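Local atomic coordinates of centrosomal P4.1-associated protein (PDB entry 4LD1), a protein that probably binds tubulin and helps organise and elongate centrioles, here represented by its C-terminal G-box domain, a long run of antiparallel strands. Residues N80-K92 / T95-D107. Numbering follows the deposited sequence.
Sequences NNQTEKHFPDGRK and TFPDQTVKTLHPD
Thr83 pairs with Thr95 and Lys92 with Leu104 as hydrogen-bonded antiparallel bridges, two bridges of the antiparallel β-meander of the G-box domain. Strand 92-95 is the shared middle strand: it pairs through Thr95 with strand 83-86 and through Lys92 with strand 101-104. Each bridge has two nearly straight N-H...O bonds, Thr95 N to Thr83 O being 2.8 Å and Leu104 N to Lys92 O likewise 2.8 Å. Gln82 holds CG anti to the backbone N (chi1 180°), and the extended chain runs alongside Phe96, pointing the same way. Gln82 CB lies near Pro97 CD, and CG packs 3.6 Å from Thr95 O. Gln82 OE1 comes 3.4 Å from Phe96 CD1, the amide and ring planes turned 71° apart. Its NE2 donates in the amide plane to the anti lone pair of Glu84 OE2, which holds the amide's rotation. Glu84 OE1 in turn accepts from His86 NE2. At the type I turn from Phe87 to Gly90, Asp89 closes an Asx turn onto Arg91 N. In one of two modelled conformers, Arg91 CD lies 3.6 Å from Thr103 CG2; the bend at chi3 then turns the guanidinium, NH2 salt-bridging Asp89 and NH1 over one Phe87 face, offset toward its rim. Pro106 CG rests 3.5 Å from Asp89 O.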
loop_
_atom_site.group_PDB
_atom_site.type_symbol
_atom_site.label_atom_id
_atom_site.label_comp_id
_atom_site.label_asym_id
_atom_site.label_seq_id
_atom_site.Cartn_x
_atom_site.Cartn_y
_atom_site.Cartn_z
ATOM N N ASN A 80 -5.936 9.660 7.628
ATOM C CA ASN A 80 -4.610 9.975 8.153
ATOM C C ASN A 80 -3.572 10.070 7.037
ATOM O O ASN A 80 -2.372 10.168 7.306
ATOM C CB ASN A 80 -4.177 8.904 9.149
ATOM C CG ASN A 80 -3.892 7.574 8.479
ATOM O OD1 ASN A 80 -4.464 7.260 7.428
ATOM N ND2 ASN A 80 -3.011 6.785 9.081
ATOM N N ASN A 81 -4.055 9.998 5.797
ATOM C CA ASN A 81 -3.251 10.126 4.581
ATOM C C ASN A 81 -2.604 8.812 4.146
ATOM O O ASN A 81 -1.841 8.779 3.184
ATOM C CB ASN A 81 -2.183 11.212 4.727
ATOM C CG ASN A 81 -1.935 11.965 3.434
ATOM O OD1 ASN A 81 -2.088 11.421 2.339
ATOM N ND2 ASN A 81 -1.558 13.233 3.557
ATOM N N GLN A 82 -2.918 7.732 4.852
ATOM C CA GLN A 82 -2.486 6.406 4.444
ATOM C C GLN A 82 -3.273 5.986 3.206
ATOM O O GLN A 82 -4.480 6.213 3.124
ATOM C CB GLN A 82 -2.713 5.407 5.577
ATOM C CG GLN A 82 -2.295 3.997 5.235
ATOM C CD GLN A 82 -2.067 3.142 6.467
ATOM O OE1 GLN A 82 -1.616 3.631 7.502
ATOM N NE2 GLN A 82 -2.413 1.867 6.370
ATOM N N THR A 83 -2.591 5.388 2.237
ATOM C CA THR A 83 -3.224 4.908 1.024
ATOM C C THR A 83 -2.781 3.487 0.741
ATOM O O THR A 83 -1.636 3.105 1.066
ATOM C CB THR A 83 -2.943 5.837 -0.189
ATOM O OG1 THR A 83 -1.537 5.901 -0.468
ATOM C CG2 THR A 83 -3.452 7.234 0.092
ATOM N N GLU A 84 -3.625 2.682 0.134
ATOM C CA GLU A 84 -3.277 1.296 -0.145
ATOM C C GLU A 84 -3.721 0.889 -1.513
ATOM O O GLU A 84 -4.789 1.333 -1.990
ATOM C CB GLU A 84 -3.898 0.363 0.888
ATOM C CG GLU A 84 -3.654 0.835 2.289
ATOM C CD GLU A 84 -4.105 -0.141 3.331
ATOM O OE1 GLU A 84 -4.689 -1.182 2.970
ATOM O OE2 GLU A 84 -3.874 0.140 4.522
ATOM N N LYS A 85 -2.981 0.004 -2.140
ATOM C CA LYS A 85 -3.356 -0.627 -3.379
ATOM C C LYS A 85 -3.475 -2.114 -3.132
ATOM O O LYS A 85 -2.530 -2.734 -2.625
ATOM C CB LYS A 85 -2.307 -0.346 -4.447
ATOM C CG LYS A 85 -2.141 1.114 -4.779
ATOM C CD LYS A 85 -1.272 1.272 -6.018
ATOM C CE LYS A 85 -1.184 2.731 -6.469
ATOM N NZ LYS A 85 -2.478 3.231 -7.046
ATOM N N HIS A 86 -4.601 -2.705 -3.456
ATOM C CA HIS A 86 -4.837 -4.121 -3.344
ATOM C C HIS A 86 -4.941 -4.656 -4.756
ATOM O O HIS A 86 -5.910 -4.388 -5.462
ATOM C CB HIS A 86 -6.113 -4.398 -2.550
ATOM C CG HIS A 86 -6.104 -3.818 -1.170
ATOM N ND1 HIS A 86 -7.058 -4.124 -0.227
ATOM C CD2 HIS A 86 -5.241 -2.965 -0.567
ATOM C CE1 HIS A 86 -6.792 -3.478 0.894
ATOM N NE2 HIS A 86 -5.693 -2.769 0.716
ATOM N N PHE A 87 -3.936 -5.395 -5.183
ATOM C CA PHE A 87 -3.832 -5.907 -6.535
ATOM C C PHE A 87 -4.584 -7.229 -6.643
ATOM O O PHE A 87 -4.715 -7.963 -5.663
ATOM C CB PHE A 87 -2.358 -6.168 -6.887
ATOM C CG PHE A 87 -1.502 -4.936 -6.900
ATOM C CD1 PHE A 87 -1.044 -4.379 -5.717
ATOM C CD2 PHE A 87 -1.163 -4.329 -8.094
ATOM C CE1 PHE A 87 -0.263 -3.242 -5.729
ATOM C CE2 PHE A 87 -0.379 -3.191 -8.110
ATOM C CZ PHE A 87 0.072 -2.650 -6.927
ATOM N N PRO A 88 -5.058 -7.554 -7.848
ATOM C CA PRO A 88 -5.865 -8.765 -8.026
ATOM C C PRO A 88 -5.139 -10.052 -7.628
ATOM O O PRO A 88 -5.797 -11.015 -7.223
ATOM C CB PRO A 88 -6.171 -8.771 -9.528
ATOM C CG PRO A 88 -5.891 -7.412 -10.009
ATOM C CD PRO A 88 -4.900 -6.794 -9.101
ATOM N N ASP A 89 -3.809 -10.063 -7.731
ATOM C CA ASP A 89 -3.019 -11.250 -7.384
ATOM C C ASP A 89 -2.783 -11.426 -5.877
ATOM O O ASP A 89 -2.099 -12.361 -5.467
ATOM C CB ASP A 89 -1.679 -11.251 -8.136
ATOM C CG ASP A 89 -0.795 -10.063 -7.784
ATOM O OD1 ASP A 89 -1.003 -9.432 -6.732
ATOM O OD2 ASP A 89 0.126 -9.761 -8.571
ATOM N N GLY A 90 -3.319 -10.523 -5.059
ATOM C CA GLY A 90 -3.220 -10.650 -3.612
ATOM C C GLY A 90 -2.183 -9.736 -2.984
ATOM O O GLY A 90 -2.131 -9.590 -1.765
ATOM N N ARG A 91 -1.335 -9.137 -3.814
ATOM C CA ARG A 91 -0.378 -8.150 -3.341
ATOM C C ARG A 91 -1.081 -6.949 -2.735
ATOM O O ARG A 91 -2.115 -6.514 -3.235
ATOM C CB ARG A 91 0.500 -7.675 -4.496
ATOM C CG ARG A 91 1.627 -6.754 -4.062
ATOM C CD ARG A 91 2.840 -6.860 -4.973
ATOM N NE ARG A 91 2.746 -5.981 -6.134
ATOM C CZ ARG A 91 2.180 -6.312 -7.290
ATOM N NH1 ARG A 91 2.152 -5.431 -8.281
ATOM N NH2 ARG A 91 1.638 -7.512 -7.461
ATOM N N LYS A 92 -0.518 -6.420 -1.661
ATOM C CA LYS A 92 -0.988 -5.174 -1.053
ATOM C C LYS A 92 0.159 -4.191 -0.943
ATOM O O LYS A 92 1.252 -4.565 -0.488
ATOM C CB LYS A 92 -1.548 -5.403 0.349
ATOM C CG LYS A 92 -2.969 -5.947 0.418
ATOM C CD LYS A 92 -3.566 -5.892 1.845
ATOM C CE LYS A 92 -3.184 -4.615 2.617
ATOM N NZ LYS A 92 -3.985 -4.389 3.864
ATOM N N THR A 95 1.146 2.825 1.460
ATOM C CA THR A 95 1.932 4.020 1.651
ATOM C C THR A 95 1.446 4.671 2.936
ATOM O O THR A 95 0.302 5.148 3.018
ATOM C CB THR A 95 1.783 4.973 0.469
ATOM O OG1 THR A 95 2.166 4.295 -0.730
ATOM C CG2 THR A 95 2.651 6.199 0.648
ATOM N N PHE A 96 2.303 4.656 3.946
ATOM C CA PHE A 96 1.984 5.191 5.252
ATOM C C PHE A 96 2.056 6.710 5.220
ATOM O O PHE A 96 2.603 7.291 4.281
ATOM C CB PHE A 96 2.956 4.627 6.289
ATOM C CG PHE A 96 2.732 3.175 6.587
ATOM C CD1 PHE A 96 1.719 2.777 7.440
ATOM C CD2 PHE A 96 3.519 2.213 6.005
ATOM C CE1 PHE A 96 1.504 1.445 7.713
ATOM C CE2 PHE A 96 3.317 0.872 6.277
ATOM C CZ PHE A 96 2.305 0.490 7.132
ATOM N N PRO A 97 1.510 7.361 6.250
ATOM C CA PRO A 97 1.550 8.825 6.278
ATOM C C PRO A 97 2.971 9.379 6.251
ATOM O O PRO A 97 3.177 10.468 5.723
ATOM C CB PRO A 97 0.824 9.179 7.587
ATOM C CG PRO A 97 -0.042 8.013 7.866
ATOM C CD PRO A 97 0.647 6.805 7.307
ATOM N N ASP A 98 3.945 8.633 6.781
ATOM C CA ASP A 98 5.343 9.093 6.789
ATOM C C ASP A 98 6.085 8.783 5.487
ATOM O O ASP A 98 7.283 9.051 5.360
ATOM C CB ASP A 98 6.080 8.562 8.024
ATOM C CG ASP A 98 6.373 7.066 7.970
ATOM O OD1 ASP A 98 6.077 6.399 6.960
ATOM O OD2 ASP A 98 6.926 6.551 8.967
ATOM N N GLN A 99 5.332 8.243 4.527
ATOM C CA GLN A 99 5.755 7.956 3.145
ATOM C C GLN A 99 6.609 6.701 2.991
ATOM O O GLN A 99 7.102 6.402 1.897
ATOM C CB GLN A 99 6.412 9.161 2.488
ATOM C CG GLN A 99 5.423 10.353 2.326
ATOM C CD GLN A 99 4.142 10.005 1.532
ATOM O OE1 GLN A 99 4.170 9.849 0.307
ATOM N NE2 GLN A 99 3.016 9.907 2.235
ATOM N N THR A 100 6.729 5.937 4.067
ATOM C CA THR A 100 7.243 4.580 3.958
ATOM C C THR A 100 6.295 3.804 3.051
ATOM O O THR A 100 5.081 3.938 3.172
ATOM C CB THR A 100 7.323 3.889 5.324
ATOM O OG1 THR A 100 8.271 4.574 6.150
ATOM C CG2 THR A 100 7.762 2.408 5.174
ATOM N N VAL A 101 6.835 3.003 2.140
ATOM C CA VAL A 101 6.024 2.133 1.299
ATOM C C VAL A 101 6.299 0.686 1.667
ATOM O O VAL A 101 7.459 0.235 1.637
ATOM C CB VAL A 101 6.315 2.347 -0.190
ATOM C CG1 VAL A 101 5.418 1.454 -1.039
ATOM C CG2 VAL A 101 6.102 3.812 -0.569
ATOM N N LYS A 102 5.266 -0.045 2.041
ATOM C CA LYS A 102 5.344 -1.438 2.421
ATOM C C LYS A 102 4.580 -2.294 1.470
ATOM O O LYS A 102 3.383 -2.063 1.266
ATOM C CB LYS A 102 4.795 -1.630 3.824
ATOM C CG LYS A 102 4.871 -3.050 4.340
ATOM C CD LYS A 102 4.423 -3.070 5.773
ATOM C CE LYS A 102 4.577 -4.406 6.428
ATOM N NZ LYS A 102 4.184 -4.263 7.858
ATOM N N THR A 103 5.224 -3.271 0.869
ATOM C CA THR A 103 4.573 -4.232 0.006
ATOM C C THR A 103 4.434 -5.580 0.692
ATOM O O THR A 103 5.429 -6.129 1.178
ATOM C CB THR A 103 5.334 -4.395 -1.310
ATOM O OG1 THR A 103 5.442 -3.113 -1.937
ATOM C CG2 THR A 103 4.610 -5.350 -2.254
ATOM N N LEU A 104 3.223 -6.119 0.732
ATOM C CA LEU A 104 2.968 -7.433 1.303
ATOM C C LEU A 104 2.565 -8.398 0.210
ATOM O O LEU A 104 1.663 -8.113 -0.589
ATOM C CB LEU A 104 1.881 -7.358 2.380
ATOM C CG LEU A 104 2.221 -6.441 3.559
ATOM C CD1 LEU A 104 1.715 -5.030 3.302
ATOM C CD2 LEU A 104 1.668 -6.990 4.863
ATOM N N HIS A 105 3.221 -9.549 0.175
ATOM C CA HIS A 105 2.945 -10.579 -0.817
ATOM C C HIS A 105 2.175 -11.737 -0.188
ATOM O O HIS A 105 2.333 -12.019 1.004
ATOM C CB HIS A 105 4.271 -11.095 -1.381
ATOM C CG HIS A 105 5.114 -10.023 -2.002
ATOM N ND1 HIS A 105 5.201 -9.841 -3.366
ATOM C CD2 HIS A 105 5.884 -9.058 -1.444
ATOM C CE1 HIS A 105 6.003 -8.822 -3.619
ATOM N NE2 HIS A 105 6.437 -8.333 -2.471
ATOM N N PRO A 106 1.369 -12.446 -0.995
ATOM C CA PRO A 106 0.558 -13.551 -0.472
ATOM C C PRO A 106 1.356 -14.660 0.220
ATOM O O PRO A 106 0.799 -15.338 1.088
ATOM C CB PRO A 106 -0.131 -14.108 -1.725
ATOM C CG PRO A 106 -0.106 -13.023 -2.710
ATOM C CD PRO A 106 1.067 -12.150 -2.407
ATOM N N ASP A 107 2.619 -14.851 -0.149
ATOM C CA ASP A 107 3.435 -15.920 0.441
ATOM C C ASP A 107 4.036 -15.539 1.794
ATOM O O ASP A 107 4.731 -16.342 2.422
ATOM C CB ASP A 107 4.538 -16.380 -0.529
ATOM C CG ASP A 107 5.609 -15.319 -0.772
ATOM O OD1 ASP A 107 5.505 -14.202 -0.226
ATOM O OD2 ASP A 107 6.559 -15.616 -1.536
HETATM O O HOH W 1 0.279 8.961 1.428
HETATM O O HOH W 2 -0.819 -10.121 0.784
#